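Long-range contact in BH0493 protein (Bacillus halodurans C-125, PDB 2QEE), which is a putative amidohydrolase that binds zinc and probably catalyses a metal-dependent reaction on a substrate not yet established: residues C[186-194]-C[205-213]. Numbering follows the deposited sequence.
Sequences RLRDWGYKV and EVKRFLTDW
Tyr192 and Glu205 approach to 5.2 Å between their CA atoms where helix 180-189, closed by a Schellman motif with Gly191 at positive phi, turns back against helix 200-217. The contact packs the C-terminal end of helix 180-189 and the loop after it against helix 200-217; it lies away from the zinc site. Tyr192 carries much of it: CG lies anti to the carbonyl carbon, sending the ring along the second helix past Glu205, Arg208 and Phe209 to Asp212. There its hydroxyl donates to the anti lone pair of Asp212 OD2, OH to OD2 2.6 Å. Phe209 turns an edge to the Tyr192 face in a T-shaped pair, planes at 87°, and its CB makes a CH-pi contact over the same ring. The Arg208 guanidinium runs nearly parallel to the Tyr192 ring, 22° between planes, with Tyr192 CE1 over its face near the rim. Side-on, Arg208 grips Glu205 through two straight bonds, NE to OE2 and NH2 to OE1, while Arg208 NH1 reaches Asp212 OD2 at 3.4 Å to complete a salt-bridge network. A phenylalanine here in place of Tyr192, lacking the hydroxyl, would probably leave Asp212 OD2 without this donor and weaken the tie between the loop and the second helix. On the apolar flank, Leu187 CD2 sits over the Phe209 face, 3.8 Å from the ring centroid, and Trp213 covers the opposite face. Val194 CG1 meets Val206 CG2 at 3.6 Å, and Leu176 of helix 174-178 touches both Leu187 and Val206. Glu205 OE1 accepts twice: Arg208 NH2 comes from the syn side, and the backbone Lys193 N donates to the anti lone pair at 3.0 Å with an N-H...O angle of 161°.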
ATOM      1  N   ARG C 186     -40.671  -3.513  13.238  1.00 34.85           N
ATOM      2  CA  ARG C 186     -40.966  -4.732  12.459  1.00 33.87           C
ATOM      3  C   ARG C 186     -40.926  -5.984  13.343  1.00 32.55           C
ATOM      4  O   ARG C 186     -41.825  -6.823  13.274  1.00 33.63           O
ATOM      5  CB  ARG C 186     -40.024  -4.886  11.262  1.00 33.60           C
ATOM      6  CG  ARG C 186     -40.014  -3.702  10.330  1.00 40.74           C
ATOM      7  CD  ARG C 186     -39.343  -4.029   9.023  1.00 41.71           C
ATOM      8  NE  ARG C 186     -40.247  -4.769   8.142  1.00 43.82           N
ATOM      9  CZ  ARG C 186     -39.873  -5.378   7.017  1.00 50.75           C
ATOM     10  NH1 ARG C 186     -38.602  -5.336   6.649  1.00 39.64           N
ATOM     11  NH2 ARG C 186     -40.770  -6.026   6.260  1.00 40.71           N
ATOM     12  N   LEU C 187     -39.915  -6.107  14.196  1.00 30.14           N
ATOM     13  CA  LEU C 187     -39.867  -7.205  15.156  1.00 29.42           C
ATOM     14  C   LEU C 187     -41.176  -7.329  15.954  1.00 32.48           C
ATOM     15  O   LEU C 187     -41.713  -8.431  16.104  1.00 33.42           O
ATOM     16  CB  LEU C 187     -38.735  -7.034  16.171  1.00 28.32           C
ATOM     17  CG  LEU C 187     -37.290  -7.013  15.685  1.00 44.90           C
ATOM     18  CD1 LEU C 187     -36.399  -7.272  16.866  1.00 29.99           C
ATOM     19  CD2 LEU C 187     -37.038  -8.041  14.625  1.00 27.39           C
ATOM     20  N   ARG C 188     -41.632  -6.195  16.512  1.00 32.88           N
ATOM     21  CA  ARG C 188     -42.969  -6.111  17.148  1.00 34.58           C
ATOM     22  C   ARG C 188     -44.111  -6.627  16.261  1.00 37.36           C
ATOM     23  O   ARG C 188     -44.901  -7.473  16.690  1.00 39.55           O
ATOM     24  CB  ARG C 188     -43.263  -4.675  17.583  1.00 33.19           C
ATOM     25  CG  ARG C 188     -42.349  -4.183  18.626  1.00 37.87           C
ATOM     26  CD  ARG C 188     -42.661  -2.731  19.020  1.00 33.77           C
ATOM     27  NE  ARG C 188     -41.943  -2.388  20.243  1.00 43.28           N
ATOM     28  CZ  ARG C 188     -41.536  -1.162  20.555  1.00 40.59           C
ATOM     29  NH1 ARG C 188     -41.769  -0.150  19.722  1.00 46.47           N
ATOM     30  NH2 ARG C 188     -40.882  -0.954  21.694  1.00 46.46           N
ATOM     31  N   ASP C 189     -44.197  -6.139  15.035  1.00 38.11           N
ATOM     32  CA  ASP C 189     -45.156  -6.674  14.072  1.00 40.50           C
ATOM     33  C   ASP C 189     -45.103  -8.204  13.946  1.00 41.00           C
ATOM     34  O   ASP C 189     -46.093  -8.827  13.548  1.00 41.05           O
ATOM     35  CB  ASP C 189     -44.900  -6.097  12.689  1.00 42.75           C
ATOM     36  CG  ASP C 189     -45.276  -4.635  12.569  1.00 72.31           C
ATOM     37  OD1 ASP C 189     -45.578  -3.962  13.587  1.00 52.60           O
ATOM     38  OD2 ASP C 189     -45.258  -4.155  11.420  1.00 53.86           O
ATOM     39  N   TRP C 190     -43.946  -8.802  14.262  1.00 39.17           N
ATOM     40  CA  TRP C 190     -43.707 -10.230  14.015  1.00 37.40           C
ATOM     41  C   TRP C 190     -43.810 -11.043  15.306  1.00 36.24           C
ATOM     42  O   TRP C 190     -43.510 -12.240  15.315  1.00 36.45           O
ATOM     43  CB  TRP C 190     -42.325 -10.434  13.318  1.00 36.05           C
ATOM     44  CG  TRP C 190     -42.245  -9.882  11.877  1.00 34.31           C
ATOM     45  CD1 TRP C 190     -43.274  -9.791  10.966  1.00 37.46           C
ATOM     46  CD2 TRP C 190     -41.074  -9.384  11.194  1.00 37.44           C
ATOM     47  NE1 TRP C 190     -42.819  -9.256   9.780  1.00 40.72           N
ATOM     48  CE2 TRP C 190     -41.475  -8.998   9.889  1.00 36.44           C
ATOM     49  CE3 TRP C 190     -39.732  -9.213  11.564  1.00 35.48           C
ATOM     50  CZ2 TRP C 190     -40.584  -8.456   8.949  1.00 34.96           C
ATOM     51  CZ3 TRP C 190     -38.833  -8.681  10.614  1.00 36.92           C
ATOM     52  CH2 TRP C 190     -39.275  -8.291   9.330  1.00 35.56           C
ATOM     53  N   GLY C 191     -44.203 -10.386  16.409  1.00 34.26           N
ATOM     54  CA  GLY C 191     -44.397 -11.054  17.687  1.00 32.43           C
ATOM     55  C   GLY C 191     -43.238 -11.083  18.655  1.00 31.64           C
ATOM     56  O   GLY C 191     -43.287 -11.786  19.682  1.00 31.71           O
ATOM     57  N   TYR C 192     -42.187 -10.317  18.335  1.00 31.93           N
ATOM     58  CA  TYR C 192     -41.017 -10.203  19.211  1.00 31.40           C
ATOM     59  C   TYR C 192     -41.184  -8.939  20.042  1.00 32.54           C
ATOM     60  O   TYR C 192     -41.042  -7.842  19.552  1.00 32.81           O
ATOM     61  CB  TYR C 192     -39.709 -10.198  18.390  1.00 30.09           C
ATOM     62  CG  TYR C 192     -39.589 -11.431  17.527  1.00 25.29           C
ATOM     63  CD1 TYR C 192     -39.122 -12.634  18.066  1.00 30.31           C
ATOM     64  CD2 TYR C 192     -39.980 -11.408  16.200  1.00 25.63           C
ATOM     65  CE1 TYR C 192     -39.047 -13.756  17.311  1.00 26.46           C
ATOM     66  CE2 TYR C 192     -39.915 -12.566  15.427  1.00 28.41           C
ATOM     67  CZ  TYR C 192     -39.446 -13.722  16.000  1.00 23.10           C
ATOM     68  OH  TYR C 192     -39.352 -14.867  15.234  1.00 30.24           O
ATOM     69  N   LYS C 193     -41.522  -9.136  21.300  1.00 35.92           N
ATOM     70  CA  LYS C 193     -42.022  -8.046  22.144  1.00 37.76           C
ATOM     71  C   LYS C 193     -40.841  -7.314  22.747  1.00 35.99           C
ATOM     72  O   LYS C 193     -40.537  -7.441  23.935  1.00 36.59           O
ATOM     73  CB  LYS C 193     -42.975  -8.605  23.215  1.00 37.88           C
ATOM     74  CG  LYS C 193     -44.317  -9.050  22.613  1.00 49.73           C
ATOM     75  CD  LYS C 193     -45.241  -9.683  23.649  1.00 39.40           C
ATOM     76  CE  LYS C 193     -45.191 -11.212  23.581  1.00 54.53           C
ATOM     77  NZ  LYS C 193     -46.437 -11.838  24.161  1.00 52.06           N
ATOM     78  N   VAL C 194     -40.144  -6.591  21.889  1.00 35.79           N
ATOM     79  CA  VAL C 194     -39.024  -5.808  22.345  1.00 35.03           C
ATOM     80  C   VAL C 194     -39.630  -4.496  22.837  1.00 34.72           C
ATOM     81  O   VAL C 194     -40.539  -3.934  22.205  1.00 32.98           O
ATOM     82  CB  VAL C 194     -37.970  -5.564  21.240  1.00 34.40           C
ATOM     83  CG1 VAL C 194     -37.292  -6.897  20.824  1.00 26.33           C
ATOM     84  CG2 VAL C 194     -38.588  -4.920  20.067  1.00 24.23           C
ATOM     85  N   GLU C 205     -36.153 -11.317  23.496  1.00 25.11           N
ATOM     86  CA  GLU C 205     -36.935 -11.361  22.297  1.00 25.59           C
ATOM     87  C   GLU C 205     -36.052 -11.206  21.080  1.00 26.73           C
ATOM     88  O   GLU C 205     -36.340 -11.787  20.029  1.00 27.87           O
ATOM     89  CB  GLU C 205     -38.056 -10.340  22.308  1.00 27.95           C
ATOM     90  CG  GLU C 205     -39.210 -10.788  23.228  1.00 32.43           C
ATOM     91  CD  GLU C 205     -39.867 -12.076  22.732  1.00 25.03           C
ATOM     92  OE1 GLU C 205     -40.841 -11.946  21.978  1.00 28.66           O
ATOM     93  OE2 GLU C 205     -39.365 -13.193  23.033  1.00 32.24           O
ATOM     94  N   VAL C 206     -34.970 -10.443  21.210  1.00 25.50           N
ATOM     95  CA  VAL C 206     -34.058 -10.363  20.054  1.00 25.13           C
ATOM     96  C   VAL C 206     -33.306 -11.710  19.853  1.00 23.22           C
ATOM     97  O   VAL C 206     -33.177 -12.184  18.710  1.00 23.51           O
ATOM     98  CB  VAL C 206     -33.111  -9.125  20.133  1.00 25.47           C
ATOM     99  CG1 VAL C 206     -31.992  -9.204  19.048  1.00 22.16           C
ATOM    100  CG2 VAL C 206     -33.917  -7.848  19.915  1.00 24.86           C
ATOM    101  N   LYS C 207     -32.812 -12.322  20.932  1.00 23.54           N
ATOM    102  CA  LYS C 207     -32.289 -13.708  20.845  1.00 22.74           C
ATOM    103  C   LYS C 207     -33.281 -14.686  20.232  1.00 25.39           C
ATOM    104  O   LYS C 207     -32.898 -15.561  19.444  1.00 25.01           O
ATOM    105  CB  LYS C 207     -31.868 -14.218  22.202  1.00 23.67           C
ATOM    106  CG  LYS C 207     -30.638 -13.536  22.774  1.00 29.86           C
ATOM    107  CD  LYS C 207     -30.387 -13.945  24.201  1.00 32.26           C
ATOM    108  CE  LYS C 207     -29.410 -15.044  24.269  1.00 36.40           C
ATOM    109  NZ  LYS C 207     -28.834 -15.110  25.643  1.00 39.50           N
ATOM    110  N   ARG C 208     -34.562 -14.540  20.556  1.00 26.03           N
ATOM    111  CA  ARG C 208     -35.535 -15.447  19.970  1.00 28.18           C
ATOM    112  C   ARG C 208     -35.713 -15.199  18.470  1.00 25.43           C
ATOM    113  O   ARG C 208     -35.918 -16.151  17.691  1.00 25.66           O
ATOM    114  CB  ARG C 208     -36.876 -15.428  20.753  1.00 29.54           C
ATOM    115  CG  ARG C 208     -37.857 -16.488  20.259  1.00 31.42           C
ATOM    116  CD  ARG C 208     -39.101 -16.556  21.153  1.00 30.34           C
ATOM    117  NE  ARG C 208     -39.897 -15.329  21.080  1.00 28.10           N
ATOM    118  CZ  ARG C 208     -40.748 -15.049  20.108  1.00 23.88           C
ATOM    119  NH1 ARG C 208     -40.957 -15.923  19.135  1.00 27.67           N
ATOM    120  NH2 ARG C 208     -41.430 -13.912  20.120  1.00 28.01           N
ATOM    121  N   PHE C 209     -35.600 -13.938  18.047  1.00 22.91           N
ATOM    122  CA  PHE C 209     -35.649 -13.607  16.644  1.00 23.32           C
ATOM    123  C   PHE C 209     -34.472 -14.351  15.938  1.00 20.58           C
ATOM    124  O   PHE C 209     -34.663 -15.058  14.933  1.00 20.34           O
ATOM    125  CB  PHE C 209     -35.574 -12.085  16.426  1.00 24.72           C
ATOM    126  CG  PHE C 209     -35.476 -11.691  14.985  1.00 21.07           C
ATOM    127  CD1 PHE C 209     -36.600 -11.628  14.191  1.00 24.89           C
ATOM    128  CD2 PHE C 209     -34.220 -11.401  14.398  1.00 25.32           C
ATOM    129  CE1 PHE C 209     -36.545 -11.288  12.843  1.00 21.57           C
ATOM    130  CE2 PHE C 209     -34.130 -11.039  13.033  1.00 21.35           C
ATOM    131  CZ  PHE C 209     -35.300 -10.998  12.235  1.00 27.02           C
ATOM    132  N   LEU C 210     -33.268 -14.196  16.483  1.00 22.70           N
ATOM    133  CA  LEU C 210     -32.115 -14.881  15.873  1.00 22.08           C
ATOM    134  C   LEU C 210     -32.304 -16.413  15.856  1.00 22.23           C
ATOM    135  O   LEU C 210     -32.081 -17.056  14.804  1.00 20.69           O
ATOM    136  CB  LEU C 210     -30.830 -14.518  16.595  1.00 22.05           C
ATOM    137  CG  LEU C 210     -30.472 -13.035  16.503  1.00 22.58           C
ATOM    138  CD1 LEU C 210     -29.280 -12.756  17.460  1.00 25.20           C
ATOM    139  CD2 LEU C 210     -30.211 -12.557  15.060  1.00 20.89           C
ATOM    140  N   THR C 211     -32.745 -16.979  16.990  1.00 21.68           N
ATOM    141  CA  THR C 211     -32.849 -18.421  17.103  1.00 22.07           C
ATOM    142  C   THR C 211     -33.888 -18.964  16.107  1.00 22.95           C
ATOM    143  O   THR C 211     -33.711 -20.055  15.522  1.00 21.59           O
ATOM    144  CB  THR C 211     -33.229 -18.832  18.561  1.00 23.10           C
ATOM    145  OG1 THR C 211     -32.169 -18.423  19.435  1.00 30.49           O
ATOM    146  CG2 THR C 211     -33.392 -20.353  18.650  1.00 27.20           C
ATOM    147  N   ASP C 212     -34.978 -18.220  15.907  1.00 22.61           N
ATOM    148  CA  ASP C 212     -36.040 -18.658  14.997  1.00 24.08           C
ATOM    149  C   ASP C 212     -35.532 -18.677  13.580  1.00 24.71           C
ATOM    150  O   ASP C 212     -35.868 -19.566  12.789  1.00 24.02           O
ATOM    151  CB  ASP C 212     -37.275 -17.720  15.034  1.00 26.01           C
ATOM    152  CG  ASP C 212     -38.165 -17.921  16.285  1.00 31.86           C
ATOM    153  OD1 ASP C 212     -37.955 -18.877  17.056  1.00 27.96           O
ATOM    154  OD2 ASP C 212     -39.068 -17.087  16.494  1.00 30.89           O
ATOM    155  N   TRP C 213     -34.689 -17.706  13.228  1.00 23.38           N
ATOM    156  CA  TRP C 213     -34.191 -17.680  11.843  1.00 20.83           C
ATOM    157  C   TRP C 213     -33.052 -18.688  11.630  1.00 20.75           C
ATOM    158  O   TRP C 213     -32.945 -19.260  10.563  1.00 22.18           O
ATOM    159  CB  TRP C 213     -33.786 -16.260  11.452  1.00 20.19           C
ATOM    160  CG  TRP C 213     -35.018 -15.545  11.041  1.00 21.27           C
ATOM    161  CD1 TRP C 213     -35.709 -14.603  11.762  1.00 23.69           C
ATOM    162  CD2 TRP C 213     -35.766 -15.785   9.851  1.00 20.63           C
ATOM    163  NE1 TRP C 213     -36.843 -14.226  11.053  1.00 24.15           N
ATOM    164  CE2 TRP C 213     -36.892 -14.943   9.879  1.00 24.90           C
ATOM    165  CE3 TRP C 213     -35.592 -16.638   8.755  1.00 23.77           C
ATOM    166  CZ2 TRP C 213     -37.824 -14.913   8.833  1.00 26.49           C
ATOM    167  CZ3 TRP C 213     -36.510 -16.605   7.716  1.00 25.08           C
ATOM    168  CH2 TRP C 213     -37.615 -15.746   7.762  1.00 29.24           C
TER
HETATM  169  O   HOH W   1     -42.890 -14.060  17.146  1.00 39.62           O